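Local coordinates for glycoside hydrolase, GH17 family (Formosa sp. Hel1_33_131, PDB 6FCG), which probably hydrolyses internal beta-1,3-glucosidic bonds of laminarin, a storage glucan of microalgae, as an endo-acting laminarinase, at residues A[125-128]-A[129-132]; A[191-194]-A[195-198]; A[323-326]-A[327-330]. All coordinates share one frame; numbering follows the deposited sequence.

Contact 1 of 3, residues A[125-128]-A[129-132]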
loop_
_atom_site.group_PDB
_atom_site.type_symbol
_atom_site.label_atom_id
_atom_site.label_comp_id
_atom_site.label_asym_id
_atom_site.label_seq_id
_atom_site.Cartn_x
_atom_site.Cartn_y
_atom_site.Cartn_z
ATOM N N CYS A 125 -37.285 2.170 12.982
ATOM C CA CYS A 125 -38.024 1.967 11.756
ATOM C C CYS A 125 -38.453 0.521 11.653
ATOM O O CYS A 125 -37.991 -0.329 12.409
ATOM C CB CYS A 125 -37.141 2.299 10.552
ATOM S SG CYS A 125 -35.872 1.064 10.082
ATOM N N LYS A 126 -39.345 0.246 10.708
ATOM C CA LYS A 126 -39.866 -1.105 10.510
ATOM C C LYS A 126 -38.759 -2.129 10.199
ATOM O O LYS A 126 -37.919 -1.895 9.339
ATOM C CB LYS A 126 -40.891 -1.130 9.393
ATOM C CG LYS A 126 -41.607 -2.472 9.252
ATOM C CD LYS A 126 -42.598 -2.402 8.107
ATOM C CE LYS A 126 -43.508 -3.615 8.089
ATOM N NZ LYS A 126 -43.906 -3.879 6.670
ATOM N N ASN A 127 -38.803 -3.255 10.923
ATOM C CA ASN A 127 -37.848 -4.366 10.794
ATOM C C ASN A 127 -36.428 -4.108 11.246
ATOM O O ASN A 127 -35.577 -4.975 11.141
ATOM C CB ASN A 127 -37.837 -4.989 9.373
ATOM C CG ASN A 127 -39.165 -5.619 8.961
ATOM O OD1 ASN A 127 -39.448 -5.739 7.768
ATOM N ND2 ASN A 127 -39.938 -6.096 9.918
ATOM N N ALA A 128 -36.169 -2.971 11.854
ATOM C CA ALA A 128 -34.888 -2.770 12.521
ATOM C C ALA A 128 -34.526 -3.935 13.458
ATOM O O ALA A 128 -35.367 -4.484 14.145
ATOM C CB ALA A 128 -34.920 -1.485 13.316
ATOM N N TRP A 129 -33.255 -4.305 13.427
ATOM C CA TRP A 129 -32.694 -5.373 14.257
ATOM C C TRP A 129 -33.294 -6.761 13.976
ATOM O O TRP A 129 -33.173 -7.630 14.826
ATOM C CB TRP A 129 -32.784 -5.035 15.754
ATOM C CG TRP A 129 -32.538 -3.589 16.052
ATOM C CD1 TRP A 129 -33.445 -2.689 16.546
ATOM C CD2 TRP A 129 -31.346 -2.852 15.785
ATOM N NE1 TRP A 129 -32.874 -1.447 16.628
ATOM C CE2 TRP A 129 -31.577 -1.523 16.176
ATOM C CE3 TRP A 129 -30.091 -3.190 15.259
ATOM C CZ2 TRP A 129 -30.597 -0.527 16.058
ATOM C CZ3 TRP A 129 -29.104 -2.188 15.145
ATOM C CH2 TRP A 129 -29.375 -0.877 15.541
ATOM N N THR A 130 -33.880 -6.977 12.791
ATOM C CA THR A 130 -34.343 -8.296 12.362
ATOM C C THR A 130 -33.610 -8.679 11.099
ATOM O O THR A 130 -32.757 -7.957 10.639
ATOM C CB THR A 130 -35.835 -8.298 12.050
ATOM O OG1 THR A 130 -36.044 -7.599 10.814
ATOM C CG2 THR A 130 -36.635 -7.620 13.155
ATOM N N ASP A 131 -33.959 -9.822 10.530
ATOM C CA ASP A 131 -33.421 -10.249 9.214
ATOM C C ASP A 131 -34.415 -9.978 8.047
ATOM O O ASP A 131 -34.255 -10.515 6.968
ATOM C CB ASP A 131 -32.964 -11.727 9.273
ATOM C CG ASP A 131 -34.118 -12.716 9.559
ATOM O OD1 ASP A 131 -35.320 -12.323 9.597
ATOM O OD2 ASP A 131 -33.815 -13.917 9.750
ATOM N N GLN A 132 -35.430 -9.160 8.301
ATOM C CA GLN A 132 -36.397 -8.759 7.309
ATOM C C GLN A 132 -36.003 -7.414 6.649
ATOM O O GLN A 132 -35.274 -6.636 7.232
ATOM C CB GLN A 132 -37.806 -8.629 7.965
ATOM C CG GLN A 132 -38.541 -9.930 8.314
ATOM C CD GLN A 132 -38.446 -10.998 7.239
ATOM O OE1 GLN A 132 -39.079 -10.876 6.180
ATOM N NE2 GLN A 132 -37.638 -12.037 7.487
#
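Thr-130 reaches back to Asn-127 with its side chain and its backbone, and a single carbonyl oxygen receives both. Thr-130 CB passes 3.5 Å from Asn-127 O, and a chi1 of 73° sets OG1 between the backbone N and the carbonyl carbon, where the hydroxyl faces that oxygen. The resulting hydrogen bond, 2.7 Å from Thr-130 OG1 to Asn-127 O, lies in the carbonyl plane on a lone pair. Thr-130 OG1 also accepts from Gln-132 N at 3.0 Å, which makes an ST turn, while the methyl Thr-130 CG2 rests 3.5 Å from Ala-128 O. A second donor, Thr-130 N, meets Asn-127 O at 3.1 Å from above the carbonyl plane, so the two bonds come from different directions. This backbone bond closes a type II beta turn from Asn-127 to Thr-130. It overlaps an earlier type II turn, Cys-125 to Ala-128, and the pair leads the chain out of strand 125-126 into the long surface loop before helix 143-156. Beside the turns, Ala-128 CB sits over one face of the Trp-129 indole, 4.0 Å from the centroid of the five-membered ring and 22° off its normal, a CH-pi contact. Trp-129 NE1 is hydrogen-bonded to Asp-124 OD1, and the ring stacks with His-430 of a second subunit. Further on, Gln-132 NE2 donates to Asp-131 OD1 at 3.1 Å, meeting the carboxylate from above its plane.

Contact 2 of 3, residues A[191-194]-A[195-198]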
loop_
_atom_site.group_PDB
_atom_site.type_symbol
_atom_site.label_atom_id
_atom_site.label_comp_id
_atom_site.label_asym_id
_atom_site.label_seq_id
_atom_site.Cartn_x
_atom_site.Cartn_y
_atom_site.Cartn_z
ATOM N N HIS A 191 -47.809 12.873 20.997
ATOM C CA HIS A 191 -48.459 11.977 21.942
ATOM C C HIS A 191 -48.120 12.352 23.390
ATOM O O HIS A 191 -49.006 12.435 24.239
ATOM C CB HIS A 191 -48.011 10.549 21.655
ATOM C CG HIS A 191 -48.500 9.525 22.637
ATOM N ND1 HIS A 191 -49.706 8.869 22.513
ATOM C CD2 HIS A 191 -47.899 8.997 23.728
ATOM C CE1 HIS A 191 -49.844 8.005 23.506
ATOM N NE2 HIS A 191 -48.760 8.060 24.255
ATOM N N LEU A 192 -46.834 12.590 23.642
ATOM C CA LEU A 192 -46.351 12.962 24.970
ATOM C C LEU A 192 -46.805 14.362 25.402
ATOM O O LEU A 192 -47.175 14.550 26.559
ATOM C CB LEU A 192 -44.819 12.843 25.048
ATOM C CG LEU A 192 -44.207 11.432 24.978
ATOM C CD1 LEU A 192 -42.694 11.522 24.978
ATOM C CD2 LEU A 192 -44.639 10.542 26.121
ATOM N N GLN A 193 -46.794 15.329 24.487
ATOM C CA GLN A 193 -47.331 16.668 24.784
ATOM C C GLN A 193 -48.840 16.649 25.097
ATOM O O GLN A 193 -49.299 17.422 25.939
ATOM C CB GLN A 193 -47.079 17.648 23.633
ATOM C CG GLN A 193 -45.621 17.973 23.301
ATOM C CD GLN A 193 -44.837 18.600 24.438
ATOM O OE1 GLN A 193 -45.332 18.696 25.553
ATOM N NE2 GLN A 193 -43.633 19.072 24.150
ATOM N N ALA A 194 -49.577 15.751 24.435
ATOM C CA ALA A 194 -51.013 15.535 24.687
ATOM C C ALA A 194 -51.278 14.896 26.059
ATOM O O ALA A 194 -52.195 15.328 26.764
ATOM C CB ALA A 194 -51.647 14.685 23.588
ATOM N N LEU A 195 -50.487 13.889 26.440
ATOM C CA LEU A 195 -50.544 13.350 27.810
ATOM C C LEU A 195 -50.271 14.407 28.882
ATOM O O LEU A 195 -50.861 14.343 29.953
ATOM C CB LEU A 195 -49.576 12.201 28.011
ATOM C CG LEU A 195 -49.852 10.881 27.284
ATOM C CD1 LEU A 195 -48.716 9.899 27.637
ATOM C CD2 LEU A 195 -51.220 10.269 27.595
ATOM N N LYS A 196 -49.380 15.361 28.614
ATOM C CA LYS A 196 -49.147 16.447 29.574
ATOM C C LYS A 196 -50.356 17.380 29.689
ATOM O O LYS A 196 -50.781 17.748 30.791
ATOM C CB LYS A 196 -47.932 17.278 29.203
ATOM C CG LYS A 196 -46.609 16.524 29.209
ATOM C CD LYS A 196 -45.361 17.425 29.210
ATOM C CE LYS A 196 -45.552 18.769 28.520
ATOM N NZ LYS A 196 -44.279 19.462 28.218
ATOM N N LYS A 197 -50.878 17.800 28.539
ATOM C CA LYS A 197 -52.085 18.597 28.507
ATOM C C LYS A 197 -53.284 17.958 29.207
ATOM O O LYS A 197 -54.039 18.651 29.818
ATOM C CB LYS A 197 -52.495 18.865 27.078
ATOM C CG LYS A 197 -53.519 19.980 26.959
ATOM C CD LYS A 197 -53.810 20.338 25.526
ATOM C CE LYS A 197 -54.725 21.542 25.450
ATOM N NZ LYS A 197 -54.867 21.976 24.040
ATOM N N LYS A 198 -53.473 16.658 29.051
ATOM C CA LYS A 198 -54.589 15.930 29.659
ATOM C C LYS A 198 -54.328 15.612 31.162
ATOM O O LYS A 198 -55.228 15.123 31.854
ATOM C CB LYS A 198 -54.948 14.659 28.805
ATOM C CG LYS A 198 -55.295 13.411 29.594
ATOM C CD LYS A 198 -55.255 12.150 28.735
ATOM C CE LYS A 198 -56.040 11.044 29.421
ATOM N NZ LYS A 198 -56.264 9.893 28.514
#
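First torsions of -64° in Gln-193 and -63° in Lys-196 place both CG atoms anti to their carbonyl carbons, and the two chains leave the helix together and run alongside each other on one flank. Gln-193 then bends at chi2 and Lys-196 at chi3, which brings the amide oxygen to the ammonium end: Gln-193 OE1 lies 3.0 Å from Lys-196 NZ in a weak hydrogen bond. NZ has firmer partners beyond the helix, a hydrogen bond to Leu-205 O and a salt bridge to Asp-236 OD2, while Gln-193 NE2 donates to Ala-234 O and to Asp-236 OD2. Were Lys-196 cut back to an alanine, the Asp-236 carboxylate would probably lose its positive mate and Leu-205 O its donor. Helix 182-197, which carries these residues, is the connecting helix of a beta-alpha-beta crossover between strands 161-168 and 206-212, as expected of a TIM barrel. On its inner side Leu-192 packs on both strands and on helix 143-156. Backbone bonds of the i to i+4 kind run through the segment, among them Leu-195 N to His-191 O at 3.0 Å and Lys-197 N to Gln-193 O at 3.1 Å. Over one face of the His-191 imidazole lies Leu-195 CG, with Leu-195 CD1 3.8 Å from His-191 NE2, and Trp-188 meets the same histidine ring edge-to-face.

Contact 3 of 3, residues A[323-326]-A[327-330]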
loop_
_atom_site.group_PDB
_atom_site.type_symbol
_atom_site.label_atom_id
_atom_site.label_comp_id
_atom_site.label_asym_id
_atom_site.label_seq_id
_atom_site.Cartn_x
_atom_site.Cartn_y
_atom_site.Cartn_z
ATOM N N ALA A 323 -6.161 11.270 16.810
ATOM C CA ALA A 323 -7.047 12.027 17.683
ATOM C C ALA A 323 -7.129 11.459 19.095
ATOM O O ALA A 323 -7.114 12.200 20.065
ATOM C CB ALA A 323 -8.432 12.068 17.071
ATOM N N THR A 324 -7.181 10.144 19.210
ATOM C CA THR A 324 -7.525 9.505 20.453
ATOM C C THR A 324 -6.359 9.274 21.429
ATOM O O THR A 324 -5.419 8.576 21.108
ATOM C CB THR A 324 -8.166 8.147 20.188
ATOM O OG1 THR A 324 -7.292 7.347 19.387
ATOM C CG2 THR A 324 -9.480 8.333 19.478
ATOM N N ASP A 325 -6.481 9.873 22.616
ATOM C CA ASP A 325 -5.644 9.615 23.797
ATOM C C ASP A 325 -6.244 10.409 24.965
ATOM O O ASP A 325 -7.073 11.297 24.739
ATOM C CB ASP A 325 -4.162 9.989 23.560
ATOM C CG ASP A 325 -3.981 11.453 23.191
ATOM O OD1 ASP A 325 -4.235 12.310 24.072
ATOM O OD2 ASP A 325 -3.570 11.737 22.030
ATOM N N GLU A 326 -5.801 10.142 26.190
ATOM C CA GLU A 326 -6.415 10.760 27.361
ATOM C C GLU A 326 -6.172 12.256 27.499
ATOM O O GLU A 326 -6.977 12.970 28.141
ATOM C CB GLU A 326 -5.968 10.072 28.630
ATOM C CG GLU A 326 -6.485 8.644 28.735
ATOM C CD GLU A 326 -6.127 7.943 30.039
ATOM O OE1 GLU A 326 -5.783 8.624 31.035
ATOM O OE2 GLU A 326 -6.202 6.701 30.069
ATOM N N TYR A 327 -5.077 12.737 26.907
ATOM C CA TYR A 327 -4.722 14.154 26.974
ATOM C C TYR A 327 -5.649 14.980 26.092
ATOM O O TYR A 327 -6.203 15.998 26.517
ATOM C CB TYR A 327 -3.251 14.351 26.574
ATOM C CG TYR A 327 -2.714 15.765 26.690
ATOM C CD1 TYR A 327 -2.778 16.462 27.897
ATOM C CD2 TYR A 327 -2.079 16.382 25.620
ATOM C CE1 TYR A 327 -2.259 17.747 28.020
ATOM C CE2 TYR A 327 -1.552 17.663 25.737
ATOM C CZ TYR A 327 -1.642 18.335 26.938
ATOM O OH TYR A 327 -1.123 19.592 27.043
ATOM N N LYS A 328 -5.811 14.559 24.849
ATOM C CA LYS A 328 -6.692 15.282 23.951
ATOM C C LYS A 328 -8.135 15.185 24.412
ATOM O O LYS A 328 -8.883 16.124 24.198
ATOM C CB LYS A 328 -6.553 14.811 22.505
ATOM C CG LYS A 328 -5.213 15.158 21.914
ATOM C CD LYS A 328 -5.259 15.047 20.412
ATOM C CE LYS A 328 -4.290 14.023 19.845
ATOM N NZ LYS A 328 -2.883 14.271 19.737
ATOM N N GLU A 329 -8.515 14.057 25.017
ATOM C CA GLU A 329 -9.851 13.912 25.600
ATOM C C GLU A 329 -10.092 14.957 26.684
ATOM O O GLU A 329 -11.156 15.596 26.720
ATOM C CB GLU A 329 -10.067 12.516 26.200
ATOM C CG GLU A 329 -11.424 12.363 26.865
ATOM C CD GLU A 329 -11.567 11.083 27.633
ATOM O OE1 GLU A 329 -12.629 10.513 27.426
ATOM O OE2 GLU A 329 -10.674 10.656 28.442
ATOM N N ALA A 330 -9.122 15.109 27.568
ATOM C CA ALA A 330 -9.214 16.109 28.621
ATOM C C ALA A 330 -9.336 17.530 28.060
ATOM O O ALA A 330 -10.171 18.317 28.516
ATOM C CB ALA A 330 -8.019 16.010 29.552
#
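Two backbone N-H groups converge on OD1 of Asp-325, the N-cap residue of helix 326-342. The stronger bond comes from Lys-328 N, 2.9 Å from Asp-325 OD1 and nearly straight at 172°, arriving on the syn side of the carboxylate and somewhat out of its plane. Tyr-327 N, 3.0 Å from Asp-325 OD1, adds a weak bond because its N-H is poorly aimed. A chi1 of 59° folds the carboxylate back over the main chain, toward the N-H groups that follow. N-H groups in the first turn of a helix have no carbonyl one turn earlier within the helix to accept them, and here the aspartate supplies the missing acceptor. The positive end of the helix dipole would probably favour the charged form of this buried acid. Its other oxygen, OD2, faces the side chain of Lys-328, which bends at chi3 and chi4 to come back along the loop; Asp-325 OD2 and Lys-328 NZ form a salt bridge at 3.5 Å. On the way Lys-328 CE passes Ala-323 O at 3.4 Å, and NZ goes on to a hydrogen bond with Glu-418 O. Regular helical bonding takes over at once, with Glu-329 N held by Asp-325 O at 3.1 Å and Ala-330 N by Glu-326 O at 3.1 Å. Glu-326 OE1 is hydrogen-bonded to Thr-405 OG1 and Tyr-381 N. The loop after strand 301-305 thus turns into its helix in a buried setting: Tyr-327 and Lys-328 pack on helix 266-294, Tyr-327 also meets the ring of Phe-414, and Ala-323 and Thr-324 lie against helix 244-250.

In the fold
All three contacts are local, yet they differ in depth. Contact 1 lies at the surface, in a turn-rich loop that also meets a second subunit; contact 2 is partly buried, on a barrel helix with one flank to the interior; contact 3 is wholly buried at a helix start. They hold different elements and do not touch: the centres of contacts 2 and 3 are about 43 Å apart, on opposite sides of the chain's centre. Their chemistry follows place. The loop relies on a hydroxyl and a carbonyl, the helix flank on a lysine shared between its own helix and groups elsewhere in the chain, and the buried helix start on a carboxylate serving both backbone and ammonium.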